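Local structure of TlmII (Streptoalloteichus hindustanus, 4HVM) at residues 146-149 with 150-154. The protein takes part in tallysomycin biosynthesis as a protein of the nonribosomal peptide synthetase condensation-domain family, and may bind phosphopantetheine. Residues are numbered along the deposited sequence; the frame is centred on the assembly and turned at random.
Sequences DARS and RYMVL
D146 O accepts from R150 N at 3.3 Å, one turn on. Two more i-to-i+4 bonds follow, M152 N to R148 O (3.1 Å) and the straighter V153 N to S149 O (2.9 Å, N-H...O 163°). R148 O also receives a weak bond from Y151 N (N-H...O 124°). Before the first turn, D146 OD1 accepts from S149 N at 3.0 Å, the capping bond that satisfies an amide at the helix start. OD2 turns to R284 in a salt bridge, with L296 N and T297 also donating, while S149 OG is hydrogen-bonded to G294 N. With CG beside its own backbone N (chi1 -59°), the R150 chain runs back towards the N-terminus; R150 CZ lies 3.7 Å from A147 CA, and D146 O sits over the same guanidinium face. The R150 side chain is about 4 Å from a bound sulfate, probably from the crystallisation liquor, with R39 close by. An alanine here would probably leave the A147 backbone without the guanidinium over it and the sulfate with one positive partner fewer. R148 NH1 forms a salt bridge with D285, and Y151 OH a hydrogen bond with E391. The whole is an N-capped helix start, opening helix 147-161 beside strands 36-44 and 133-141 of the condensation-domain fold.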
loop_
_atom_site.group_PDB
_atom_site.type_symbol
_atom_site.label_atom_id
_atom_site.label_comp_id
_atom_site.label_asym_id
_atom_site.label_seq_id
_atom_site.Cartn_x
_atom_site.Cartn_y
_atom_site.Cartn_z
ATOM N N ASP A 146 -3.184 1.134 -7.054
ATOM C CA ASP A 146 -2.481 1.285 -5.788
ATOM C C ASP A 146 -3.489 1.443 -4.648
ATOM O O ASP A 146 -4.693 1.285 -4.856
ATOM C CB ASP A 146 -1.493 2.457 -5.829
ATOM C CG ASP A 146 -2.132 3.761 -6.282
ATOM O OD1 ASP A 146 -3.377 3.864 -6.297
ATOM O OD2 ASP A 146 -1.374 4.697 -6.617
ATOM N N ALA A 147 -2.995 1.755 -3.454
ATOM C CA ALA A 147 -3.842 1.863 -2.267
ATOM C C ALA A 147 -5.014 2.828 -2.439
ATOM O O ALA A 147 -6.152 2.505 -2.093
ATOM C CB ALA A 147 -2.999 2.259 -1.057
ATOM N N ARG A 148 -4.726 4.008 -2.978
ATOM C CA ARG A 148 -5.737 5.043 -3.153
ATOM C C ARG A 148 -6.723 4.701 -4.266
ATOM O O ARG A 148 -7.922 4.952 -4.139
ATOM C CB ARG A 148 -5.073 6.394 -3.430
ATOM C CG ARG A 148 -6.046 7.553 -3.600
ATOM C CD ARG A 148 -5.308 8.873 -3.750
ATOM N NE ARG A 148 -6.217 10.006 -3.907
ATOM C CZ ARG A 148 -5.824 11.273 -3.986
ATOM N NH1 ARG A 148 -4.534 11.575 -3.920
ATOM N NH2 ARG A 148 -6.720 12.240 -4.128
ATOM N N SER A 149 -6.216 4.127 -5.354
ATOM C CA SER A 149 -7.041 3.829 -6.524
ATOM C C SER A 149 -8.129 2.795 -6.242
ATOM O O SER A 149 -9.185 2.812 -6.876
ATOM C CB SER A 149 -6.171 3.366 -7.696
ATOM O OG SER A 149 -5.310 4.409 -8.133
ATOM N N ARG A 150 -7.872 1.901 -5.292
ATOM C CA ARG A 150 -8.847 0.875 -4.935
ATOM C C ARG A 150 -10.128 1.504 -4.400
ATOM O O ARG A 150 -11.227 1.094 -4.763
ATOM C CB ARG A 150 -8.271 -0.103 -3.910
ATOM C CG ARG A 150 -7.025 -0.838 -4.371
ATOM C CD ARG A 150 -6.654 -1.946 -3.395
ATOM N NE ARG A 150 -5.218 -2.207 -3.385
ATOM C CZ ARG A 150 -4.387 -1.786 -2.438
ATOM N NH1 ARG A 150 -4.847 -1.093 -1.405
ATOM N NH2 ARG A 150 -3.094 -2.067 -2.519
ATOM N N TYR A 151 -9.981 2.506 -3.542
ATOM C CA TYR A 151 -11.139 3.191 -2.983
ATOM C C TYR A 151 -11.748 4.186 -3.969
ATOM O O TYR A 151 -12.934 4.508 -3.884
ATOM C CB TYR A 151 -10.767 3.883 -1.674
ATOM C CG TYR A 151 -10.621 2.929 -0.514
ATOM C CD1 TYR A 151 -11.716 2.224 -0.040
ATOM C CD2 TYR A 151 -9.398 2.740 0.113
ATOM C CE1 TYR A 151 -11.598 1.352 1.020
ATOM C CE2 TYR A 151 -9.270 1.868 1.179
ATOM C CZ TYR A 151 -10.375 1.178 1.629
ATOM O OH TYR A 151 -10.256 0.310 2.688
HETATM N N MSE A 152 -10.933 4.676 -4.899
HETATM C CA MSE A 152 -11.433 5.529 -5.971
HETATM C C MSE A 152 -12.415 4.733 -6.820
HETATM O O MSE A 152 -13.521 5.193 -7.114
HETATM C CB MSE A 152 -10.286 6.045 -6.846
HETATM C CG MSE A 152 -9.322 6.977 -6.132
HETATM SE SE MSE A 152 -8.037 7.810 -7.343
HETATM C CE MSE A 152 -9.273 8.999 -8.260
ATOM N N VAL A 153 -12.003 3.525 -7.193
ATOM C CA VAL A 153 -12.835 2.644 -8.002
ATOM C C VAL A 153 -14.105 2.250 -7.258
ATOM O O VAL A 153 -15.199 2.306 -7.817
ATOM C CB VAL A 153 -12.071 1.369 -8.425
ATOM C CG1 VAL A 153 -13.007 0.379 -9.104
ATOM C CG2 VAL A 153 -10.922 1.725 -9.346
ATOM N N LEU A 154 -13.955 1.859 -5.995
ATOM C CA LEU A 154 -15.096 1.481 -5.167
ATOM C C LEU A 154 -16.062 2.647 -4.989
ATOM O O LEU A 154 -17.280 2.464 -5.008
ATOM C CB LEU A 154 -14.633 0.972 -3.799
ATOM C CG LEU A 154 -13.945 -0.394 -3.766
ATOM C CD1 LEU A 154 -13.509 -0.747 -2.353
ATOM C CD2 LEU A 154 -14.862 -1.464 -4.326
#